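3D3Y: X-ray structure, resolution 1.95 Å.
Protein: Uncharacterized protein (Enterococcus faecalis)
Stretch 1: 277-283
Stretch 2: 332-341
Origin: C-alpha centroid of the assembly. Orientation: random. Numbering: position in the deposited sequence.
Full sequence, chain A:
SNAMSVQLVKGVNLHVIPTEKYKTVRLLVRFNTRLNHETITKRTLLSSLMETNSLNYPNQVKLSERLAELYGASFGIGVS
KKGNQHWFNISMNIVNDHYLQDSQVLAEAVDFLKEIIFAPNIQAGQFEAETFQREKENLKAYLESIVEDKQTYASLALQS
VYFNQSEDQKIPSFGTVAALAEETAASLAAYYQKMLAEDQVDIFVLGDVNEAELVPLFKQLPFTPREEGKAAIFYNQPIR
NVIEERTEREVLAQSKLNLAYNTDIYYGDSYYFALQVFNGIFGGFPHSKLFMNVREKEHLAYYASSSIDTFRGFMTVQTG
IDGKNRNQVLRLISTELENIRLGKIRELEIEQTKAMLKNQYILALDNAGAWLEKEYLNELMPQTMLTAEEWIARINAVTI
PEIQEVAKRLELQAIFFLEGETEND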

ATOM      1  N   VAL A 277     -11.739  -4.430 -15.437  1.00 30.94           N
ATOM      2  CA  VAL A 277     -11.710  -5.080 -16.730  1.00 30.67           C
ATOM      3  C   VAL A 277     -11.082  -4.152 -17.760  1.00 30.30           C
ATOM      4  O   VAL A 277     -10.225  -4.597 -18.533  1.00 30.02           O
ATOM      5  CB  VAL A 277     -13.123  -5.587 -17.162  1.00 31.58           C
ATOM      6  CG1 VAL A 277     -13.089  -6.218 -18.587  1.00 28.78           C
ATOM      7  CG2 VAL A 277     -13.662  -6.599 -16.132  1.00 29.02           C
ATOM      8  N   PHE A 278     -11.472  -2.870 -17.757  1.00 29.65           N
ATOM      9  CA  PHE A 278     -10.869  -1.915 -18.706  1.00 29.98           C
ATOM     10  C   PHE A 278      -9.347  -1.948 -18.593  1.00 29.59           C
ATOM     11  O   PHE A 278      -8.630  -2.013 -19.606  1.00 28.98           O
ATOM     12  CB  PHE A 278     -11.353  -0.484 -18.471  1.00 29.89           C
ATOM     13  CG  PHE A 278     -10.465   0.538 -19.131  1.00 31.97           C
ATOM     14  CD1 PHE A 278     -10.656   0.887 -20.483  1.00 31.50           C
ATOM     15  CD2 PHE A 278      -9.414   1.122 -18.424  1.00 31.72           C
ATOM     16  CE1 PHE A 278      -9.802   1.818 -21.117  1.00 32.71           C
ATOM     17  CE2 PHE A 278      -8.556   2.042 -19.047  1.00 34.12           C
ATOM     18  CZ  PHE A 278      -8.765   2.406 -20.396  1.00 31.82           C
ATOM     19  N   ASN A 279      -8.858  -1.930 -17.350  1.00 29.80           N
ATOM     20  CA  ASN A 279      -7.425  -1.898 -17.102  1.00 30.85           C
ATOM     21  C   ASN A 279      -6.738  -3.113 -17.672  1.00 30.68           C
ATOM     22  O   ASN A 279      -5.666  -2.992 -18.297  1.00 31.49           O
ATOM     23  CB  ASN A 279      -7.073  -1.758 -15.614  1.00 30.72           C
ATOM     24  CG  ASN A 279      -5.563  -1.732 -15.402  1.00 33.29           C
ATOM     25  OD1 ASN A 279      -4.984  -2.641 -14.765  1.00 34.59           O
ATOM     26  ND2 ASN A 279      -4.918  -0.723 -15.977  1.00 27.18           N
ATOM     27  N   GLY A 280      -7.351  -4.283 -17.474  1.00 30.79           N
ATOM     28  CA  GLY A 280      -6.810  -5.520 -18.018  1.00 30.38           C
ATOM     29  C   GLY A 280      -6.714  -5.507 -19.533  1.00 30.92           C
ATOM     30  O   GLY A 280      -5.733  -6.000 -20.083  1.00 30.38           O
ATOM     31  N   ILE A 281      -7.719  -4.926 -20.206  1.00 29.89           N
ATOM     32  CA  ILE A 281      -7.766  -4.932 -21.677  1.00 31.11           C
ATOM     33  C   ILE A 281      -6.792  -3.904 -22.247  1.00 30.73           C
ATOM     34  O   ILE A 281      -6.234  -4.095 -23.334  1.00 31.31           O
ATOM     35  CB  ILE A 281      -9.204  -4.620 -22.156  1.00 30.48           C
ATOM     36  CG1 ILE A 281     -10.137  -5.810 -21.891  1.00 30.52           C
ATOM     37  CG2 ILE A 281      -9.255  -4.234 -23.638  1.00 32.65           C
ATOM     38  CD1 ILE A 281     -11.647  -5.377 -21.893  1.00 32.32           C
ATOM     39  N   PHE A 282      -6.639  -2.792 -21.531  1.00 30.17           N
ATOM     40  CA  PHE A 282      -5.821  -1.651 -21.992  1.00 30.76           C
ATOM     41  C   PHE A 282      -4.317  -1.985 -21.893  1.00 31.41           C
ATOM     42  O   PHE A 282      -3.614  -2.028 -22.910  1.00 32.09           O
ATOM     43  CB  PHE A 282      -6.229  -0.369 -21.227  1.00 30.89           C
ATOM     44  CG  PHE A 282      -5.514   0.894 -21.664  1.00 30.78           C
ATOM     45  CD1 PHE A 282      -5.286   1.188 -23.026  1.00 31.76           C
ATOM     46  CD2 PHE A 282      -5.111   1.824 -20.709  1.00 32.66           C
ATOM     47  CE1 PHE A 282      -4.630   2.388 -23.427  1.00 31.43           C
ATOM     48  CE2 PHE A 282      -4.458   3.006 -21.075  1.00 31.96           C
ATOM     49  CZ  PHE A 282      -4.238   3.317 -22.446  1.00 30.16           C
ATOM     50  N   GLY A 283      -3.835  -2.296 -20.697  1.00 31.75           N
ATOM     51  CA  GLY A 283      -2.413  -2.563 -20.500  1.00 31.51           C
ATOM     52  C   GLY A 283      -2.105  -3.462 -19.317  1.00 32.22           C
ATOM     53  O   GLY A 283      -0.959  -3.599 -18.948  1.00 32.72           O
ATOM     54  N   LEU A 332       0.558   5.947 -30.452  1.00 30.80           N
ATOM     55  CA  LEU A 332       0.106   4.550 -30.427  1.00 31.49           C
ATOM     56  C   LEU A 332      -0.781   4.255 -29.207  1.00 31.22           C
ATOM     57  O   LEU A 332      -1.795   3.591 -29.337  1.00 31.51           O
ATOM     58  CB  LEU A 332       1.299   3.585 -30.446  1.00 32.22           C
ATOM     59  CG  LEU A 332       2.131   3.511 -31.739  1.00 34.74           C
ATOM     60  CD1 LEU A 332       3.436   2.695 -31.562  1.00 36.87           C
ATOM     61  CD2 LEU A 332       1.307   2.959 -32.905  1.00 38.68           C
ATOM     62  N   ILE A 333      -0.353   4.706 -28.030  1.00 30.66           N
ATOM     63  CA  ILE A 333      -1.128   4.553 -26.781  1.00 31.02           C
ATOM     64  C   ILE A 333      -2.508   5.215 -26.896  1.00 30.77           C
ATOM     65  O   ILE A 333      -3.542   4.613 -26.523  1.00 30.97           O
ATOM     66  CB  ILE A 333      -0.390   5.191 -25.591  1.00 30.08           C
ATOM     67  CG1 ILE A 333       0.865   4.383 -25.238  1.00 31.35           C
ATOM     68  CG2 ILE A 333      -1.336   5.313 -24.349  1.00 32.58           C
ATOM     69  CD1 ILE A 333       1.824   5.157 -24.281  1.00 30.60           C
ATOM     70  N   SER A 334      -2.517   6.445 -27.417  1.00 29.97           N
ATOM     71  CA  SER A 334      -3.773   7.176 -27.655  1.00 30.76           C
ATOM     72  C   SER A 334      -4.707   6.421 -28.607  1.00 30.53           C
ATOM     73  O   SER A 334      -5.940   6.336 -28.391  1.00 29.83           O
ATOM     74  CB  SER A 334      -3.467   8.558 -28.251  1.00 31.20           C
ATOM     75  OG  SER A 334      -4.679   9.178 -28.673  1.00 34.05           O
ATOM     76  N   THR A 335      -4.117   5.847 -29.654  1.00 30.19           N
ATOM     77  CA  THR A 335      -4.901   5.038 -30.606  1.00 30.70           C
ATOM     78  C   THR A 335      -5.592   3.851 -29.954  1.00 30.39           C
ATOM     79  O   THR A 335      -6.787   3.606 -30.200  1.00 30.40           O
ATOM     80  CB  THR A 335      -4.029   4.578 -31.772  1.00 29.85           C
ATOM     81  OG1 THR A 335      -3.611   5.754 -32.469  1.00 29.43           O
ATOM     82  CG2 THR A 335      -4.834   3.692 -32.735  1.00 31.98           C
ATOM     83  N   GLU A 336      -4.849   3.120 -29.127  1.00 30.22           N
ATOM     84  CA  GLU A 336      -5.445   2.000 -28.405  1.00 29.73           C
ATOM     85  C   GLU A 336      -6.532   2.449 -27.445  1.00 30.64           C
ATOM     86  O   GLU A 336      -7.539   1.780 -27.309  1.00 30.39           O
ATOM     87  CB  GLU A 336      -4.387   1.156 -27.686  1.00 30.35           C
ATOM     88  CG  GLU A 336      -3.419   0.431 -28.669  1.00 30.45           C
ATOM     89  CD  GLU A 336      -4.157  -0.301 -29.788  1.00 33.24           C
ATOM     90  OE1 GLU A 336      -5.263  -0.836 -29.552  1.00 37.26           O
ATOM     91  OE2 GLU A 336      -3.645  -0.353 -30.919  1.00 36.49           O
ATOM     92  N   LEU A 337      -6.345   3.590 -26.790  1.00 30.62           N
ATOM     93  CA  LEU A 337      -7.396   4.103 -25.921  1.00 31.40           C
ATOM     94  C   LEU A 337      -8.670   4.454 -26.710  1.00 31.47           C
ATOM     95  O   LEU A 337      -9.789   4.118 -26.305  1.00 31.07           O
ATOM     96  CB  LEU A 337      -6.885   5.285 -25.085  1.00 31.45           C
ATOM     97  CG  LEU A 337      -7.899   5.997 -24.173  1.00 33.17           C
ATOM     98  CD1 LEU A 337      -8.589   4.958 -23.216  1.00 32.63           C
ATOM     99  CD2 LEU A 337      -7.146   7.090 -23.364  1.00 32.20           C
ATOM    100  N   GLU A 338      -8.501   5.117 -27.845  1.00 31.33           N
ATOM    101  CA  GLU A 338      -9.619   5.398 -28.713  1.00 31.54           C
ATOM    102  C   GLU A 338     -10.330   4.119 -29.176  1.00 30.86           C
ATOM    103  O   GLU A 338     -11.570   4.078 -29.251  1.00 29.06           O
ATOM    104  CB  GLU A 338      -9.162   6.229 -29.904  1.00 31.94           C
ATOM    105  CG  GLU A 338      -8.812   7.678 -29.490  1.00 38.25           C
ATOM    106  CD  GLU A 338      -9.962   8.355 -28.691  1.00 43.79           C
ATOM    107  OE1 GLU A 338     -11.131   8.299 -29.155  1.00 44.19           O
ATOM    108  OE2 GLU A 338      -9.678   8.920 -27.595  1.00 48.16           O
ATOM    109  N   ASN A 339      -9.550   3.079 -29.469  1.00 29.30           N
ATOM    110  CA  ASN A 339     -10.132   1.819 -29.885  1.00 29.91           C
ATOM    111  C   ASN A 339     -11.040   1.235 -28.824  1.00 30.02           C
ATOM    112  O   ASN A 339     -12.119   0.733 -29.141  1.00 30.98           O
ATOM    113  CB  ASN A 339      -9.046   0.811 -30.267  1.00 30.37           C
ATOM    114  CG  ASN A 339      -8.452   1.107 -31.630  1.00 30.93           C
ATOM    115  OD1 ASN A 339      -9.050   1.839 -32.437  1.00 29.65           O
ATOM    116  ND2 ASN A 339      -7.292   0.506 -31.917  1.00 31.78           N
ATOM    117  N   ILE A 340     -10.596   1.278 -27.567  1.00 29.66           N
ATOM    118  CA  ILE A 340     -11.468   0.854 -26.461  1.00 28.75           C
ATOM    119  C   ILE A 340     -12.690   1.783 -26.386  1.00 29.46           C
ATOM    120  O   ILE A 340     -13.814   1.313 -26.276  1.00 29.59           O
ATOM    121  CB  ILE A 340     -10.719   0.826 -25.111  1.00 28.33           C
ATOM    122  CG1 ILE A 340      -9.539  -0.204 -25.181  1.00 27.67           C
ATOM    123  CG2 ILE A 340     -11.704   0.534 -23.972  1.00 29.00           C
ATOM    124  CD1 ILE A 340      -8.565  -0.110 -23.977  1.00 27.18           C
ATOM    125  N   ARG A 341     -12.483   3.103 -26.427  1.00 31.09           N
ATOM    126  CA  ARG A 341     -13.644   4.021 -26.425  1.00 31.66           C
ATOM    127  C   ARG A 341     -14.666   3.641 -27.509  1.00 31.42           C
ATOM    128  O   ARG A 341     -15.893   3.688 -27.280  1.00 31.05           O
ATOM    129  CB  ARG A 341     -13.204   5.482 -26.600  1.00 32.32           C
ATOM    130  CG  ARG A 341     -12.469   6.002 -25.385  1.00 33.13           C
ATOM    131  CD  ARG A 341     -11.823   7.406 -25.572  1.00 34.56           C
ATOM    132  NE  ARG A 341     -11.530   7.952 -24.253  1.00 38.09           N
ATOM    133  CZ  ARG A 341     -10.764   9.010 -23.999  1.00 41.91           C
ATOM    134  NH1 ARG A 341     -10.122   9.646 -24.986  1.00 44.99           N
ATOM    135  NH2 ARG A 341     -10.630   9.416 -22.737  1.00 39.42           N
TER

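This is a mainly apolar contact between two helices, built on side-chain packing, in which two phenylalanines of one helix pack against isoleucine and leucine side chains of the other. No hydrogen bond or salt bridge crosses between the stretches. Both lie in the same chain, and the touching residues are at least 51 positions apart in sequence.

The helix axes run at 137° to each other, closer to antiparallel than parallel, and approach to 10.5 Å. The backbones come nearest at F282 and L337, with F282 CA to L337 CA 7.1 Å. Backbone hydrogen bonds run within each helix: F282 N donates to F278 O at 2.9 Å, and L337 N to I333 O at 3.0 Å. The first helix also has a wider pi-type turn at 280-283.

I340 points toward the first helix and meets three residues there. I340 CD1 lies 3.6 Å from F282 CB and 4.2 Å from I281 CG2. I340 CG2 lies 3.7 Å from F278 CD1, at the edge of that ring. L337 CD1 also meets the F278 edge, 3.8 Å from F278 CZ. These are van der Waals contacts between buried carbon atoms, which favour packing together over exposure to water.

F282 has the largest covered area of any residue here. Its CA-to-CB bond points sideways, but the ring reaches nearer to the second helix. F282 CZ is 4.0 Å from I333 CG2, and F282 CE1 is 4.0 Å from L337 CB, contacts of the same kind. The ring edge also faces the backbone, with F282 CE1 4.0 Å from I333 O.

E336 starts toward the first helix, but its end leads away. Its aliphatic part comes close, with E336 CB 4.4 Å from F282 CE1. The carboxylate instead accepts a weak hydrogen bond within its own helix, from N339 ND2 to E336 OE1 at 3.4 Å.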